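Local coordinates for conserved protein (Methanosarcina mazei, PDB 2NR4) that binds flavin mononucleotide and is otherwise of unassigned function, belonging to the DUF447 family of flavoproteins, at the interface of chains A and B. Residues are numbered along the deposited sequence; one frame, centred on the assembly and turned at random. Chains: chain A/B, Conserved hypothetical protein.

Contact 1: the interface of chains A and B. Residues chain A 155-156; chain B 25, 30-33, 80.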
# COMPACT_ATOMS: atom_id res chain seq x y z
N VAL A 155 1.50 -2.57 6.09
CA VAL A 155 1.84 -1.19 6.47
C VAL A 155 2.28 -0.47 5.20
O VAL A 155 2.94 -1.13 4.34
CB VAL A 155 2.94 -1.15 7.58
CG1 VAL A 155 4.31 -1.59 7.02
CG2 VAL A 155 3.08 0.28 8.18
N PRO A 156 1.97 0.85 5.07
CA PRO A 156 2.48 1.55 3.88
C PRO A 156 4.02 1.47 3.76
O PRO A 156 4.79 1.63 4.77
CB PRO A 156 1.98 3.00 4.08
CG PRO A 156 0.63 2.78 4.82
CD PRO A 156 1.11 1.76 5.87
N GLY B 25 2.99 -3.99 12.49
CA GLY B 25 3.27 -3.17 11.29
C GLY B 25 4.69 -2.65 11.18
O GLY B 25 5.00 -1.82 10.30
N ILE B 30 11.45 0.27 5.27
CA ILE B 30 10.95 1.48 5.95
C ILE B 30 9.42 1.45 6.02
O ILE B 30 8.76 1.51 4.98
CB ILE B 30 11.47 2.75 5.32
CG1 ILE B 30 13.03 2.74 5.30
CG2 ILE B 30 10.89 4.01 6.03
CD1 ILE B 30 13.67 3.99 4.70
N SER B 31 8.86 1.33 7.24
CA SER B 31 7.41 1.24 7.43
C SER B 31 6.90 2.66 7.67
O SER B 31 7.39 3.34 8.58
CB SER B 31 7.08 0.38 8.65
OG SER B 31 7.76 -0.87 8.59
N GLU B 32 5.98 3.14 6.82
CA GLU B 32 5.53 4.53 6.90
C GLU B 32 4.33 4.58 7.89
O GLU B 32 3.23 4.09 7.59
CB GLU B 32 5.16 5.11 5.53
CG GLU B 32 6.32 4.95 4.47
CD GLU B 32 7.51 5.85 4.73
OE1 GLU B 32 7.40 6.82 5.53
OE2 GLU B 32 8.58 5.64 4.09
N ILE B 33 4.62 5.13 9.06
CA ILE B 33 3.65 5.19 10.17
C ILE B 33 3.48 6.62 10.64
O ILE B 33 4.10 7.57 10.12
CB ILE B 33 4.06 4.21 11.31
CG1 ILE B 33 5.51 4.44 11.75
CG2 ILE B 33 3.91 2.73 10.82
CD1 ILE B 33 5.75 5.71 12.55
N VAL B 80 0.11 2.63 13.23
CA VAL B 80 -0.20 2.19 11.85
C VAL B 80 -1.53 2.79 11.47
O VAL B 80 -2.51 2.59 12.18
CB VAL B 80 -0.23 0.69 11.74
CG1 VAL B 80 -0.82 0.28 10.33
CG2 VAL B 80 1.18 0.12 12.00
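The backbone amide of B:Glu32 donates a hydrogen bond across the interface to the carbonyl oxygen of A:Pro156, with N of B:Glu32 2.8 Å from O of A:Pro156. The bond is nearly straight, 172° at the hydrogen, and the donor sits 24° away from the plane of the carbonyl. It joins a loop of chain A to strand 29-37 of chain B, and because only main-chain atoms take part, it depends mainly on the path of the two backbones, provided the residue on the strand keeps its N-H. The side chain of B:Glu32 nevertheless packs beside this bond. Its CG is anti to its own carbonyl carbon, and the methylenes CB and CG lie alongside the accepting oxygen, CB of B:Glu32 being 3.6 Å from O of A:Pro156. The chain then bends at chi2 and takes the carboxylate away from the proline. Ring atom CD of A:Pro156 lies 3.6 Å from the carbonyl O of B:Glu32, so that the pyrrolidine ring rests against the strand through van der Waals contact.

A:Val155, one residue earlier, meets chain B with both branches of its side chain. The carbonyl oxygen of B:Gly25 faces the fork, 3.4 Å from CG1 and 3.5 Å from CG2 of A:Val155. CG1 of A:Val155, set between the backbone N and the carbonyl carbon (chi1 71°), also reaches CB of B:Ser31 at 3.8 Å. The other methyl, CG2 of A:Val155, touches CG2 of B:Ile33 at 3.7 Å, the two side chains crossing at a slant. B:Val80, at the end of strand 75-80, stands farther back on the CG2 side. The directional backbone bond and the apolar packing of the valine together set the chain A loop against strand 29-37 of chain B, a strand that probably borders the flavin pocket, and probably contribute to holding the two copies together as a dimer.

Contact 2: the interface of chains A and B. Residues chain A 32, 164-165, 168; chain B 158, 161, 191, 195.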
# COMPACT_ATOMS: atom_id res chain seq x y z
N GLU A 32 -5.70 -2.35 -6.83
CA GLU A 32 -4.73 -3.05 -7.69
C GLU A 32 -4.57 -4.46 -7.18
O GLU A 32 -3.95 -4.72 -6.12
CB GLU A 32 -3.38 -2.32 -7.72
CG GLU A 32 -3.49 -0.80 -8.06
CD GLU A 32 -3.87 -0.50 -9.50
OE1 GLU A 32 -3.96 -1.46 -10.34
OE2 GLU A 32 -4.10 0.71 -9.82
N LEU A 164 5.31 -1.24 -7.72
CA LEU A 164 4.06 -1.12 -8.45
C LEU A 164 4.19 -0.11 -9.60
O LEU A 164 3.78 -0.38 -10.75
CB LEU A 164 2.97 -0.64 -7.49
CG LEU A 164 1.62 -1.29 -7.54
CD1 LEU A 164 1.82 -2.82 -7.36
CD2 LEU A 164 0.73 -0.71 -6.37
N GLU A 165 4.71 1.08 -9.29
CA GLU A 165 4.90 2.11 -10.30
C GLU A 165 5.87 1.64 -11.36
O GLU A 165 5.58 1.79 -12.57
CB GLU A 165 5.38 3.44 -9.67
CG GLU A 165 4.35 4.07 -8.74
CD GLU A 165 3.01 4.37 -9.41
OE1 GLU A 165 3.01 4.92 -10.52
OE2 GLU A 165 1.95 4.01 -8.85
N VAL A 168 4.30 -0.54 -13.92
CA VAL A 168 3.50 0.23 -14.88
C VAL A 168 4.42 0.84 -15.95
O VAL A 168 4.24 0.63 -17.17
CB VAL A 168 2.61 1.29 -14.17
CG1 VAL A 168 1.71 2.05 -15.18
CG2 VAL A 168 1.73 0.61 -13.17
N ARG B 158 -3.06 3.05 -5.90
CA ARG B 158 -2.04 3.99 -6.37
C ARG B 158 -2.38 5.44 -5.98
O ARG B 158 -1.51 6.28 -5.89
CB ARG B 158 -1.87 3.90 -7.88
CG ARG B 158 -1.20 2.62 -8.31
CD ARG B 158 -1.18 2.53 -9.83
NE ARG B 158 -0.21 3.46 -10.39
CZ ARG B 158 -0.26 3.93 -11.62
NH1 ARG B 158 -1.27 3.60 -12.42
NH2 ARG B 158 0.66 4.78 -12.04
N ASN B 161 -1.17 5.72 -2.54
CA ASN B 161 0.28 5.84 -2.66
C ASN B 161 0.72 7.23 -3.09
O ASN B 161 1.79 7.74 -2.66
CB ASN B 161 0.86 4.75 -3.57
CG ASN B 161 0.53 3.37 -3.07
OD1 ASN B 161 0.03 3.19 -1.92
ND2 ASN B 161 0.80 2.36 -3.93
N LEU B 191 -3.03 11.28 -10.07
CA LEU B 191 -3.13 9.87 -9.75
C LEU B 191 -4.13 9.68 -8.64
O LEU B 191 -4.92 8.74 -8.67
CB LEU B 191 -1.76 9.33 -9.31
CG LEU B 191 -1.44 7.89 -9.68
CD1 LEU B 191 -1.93 7.47 -11.05
CD2 LEU B 191 0.07 7.68 -9.55
N CYS B 195 -7.26 7.22 -9.32
CA CYS B 195 -7.24 5.93 -8.60
C CYS B 195 -7.79 5.96 -7.20
O CYS B 195 -8.16 4.92 -6.63
CB CYS B 195 -5.78 5.46 -8.48
SG CYS B 195 -5.07 5.07 -10.11
O HOH W 1 -4.92 2.19 -7.88
O HOH W 2 2.29 2.81 -6.27
O HOH W 3 1.23 5.95 -6.87
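Helix 158-176 of chain A and the start of helix 158-173 of chain B, the same helix in the two copies, are joined here by a two-pronged salt bridge. B:Arg158 presents the NE side of its guanidinium to the carboxylate of A:Glu165: NE of B:Arg158 lies 2.7 Å from OE2 of A:Glu165, and NH2 lies 2.8 Å from OE1 of A:Glu165. OE1 uses its syn lone pair, whereas NE meets OE2 on the syn side but 22° out of the carboxylate plane, the two flat groups being turned 30° apart. A bend at chi3 (73°) swings the guanidinium round to the glutamate. CG2 of A:Val168 sits over the centre of one guanidinium face, and CD1 of B:Leu191 lies toward the rim of the other, which probably limits how far it can tilt. Shortening B:Arg158 to an alanine would probably leave the carboxylate of A:Glu165 without its charged mate and open a gap between A:Val168 and B:Leu191.

The aliphatic part of the arginine also passes A:Glu32, whose OE2 is 3.4 Å from CD of B:Arg158; this second carboxylate may add to the favourable field around the guanidinium. Water extends the network: water 1 links OE2 of A:Glu32 to the amide N of B:Arg158, and water 3 joins OE2 of A:Glu165 to the arginine's carbonyl O. Water 2, 2.9 Å from OE2 of A:Glu165, is also 2.8 Å from the amide nitrogen ND2 of B:Asn161.

The C-alpha centres of contact 1 and contact 2 are about 17 Å apart. They share a residue position, Glu32 of strand 29-37: the chain B copy serves contact 1 through its backbone, and the chain A copy serves contact 2 through its carboxylate. Two-fold symmetry repeats both contacts with the chains exchanged, so each copy of this strand faces the partner's loop and the beginning of the helix that follows it. Residues 155 to 158 thus connect the two kinds of contact within a chain, joining backbone and apolar packing to a charged, hydrated region in what may be the biological dimer.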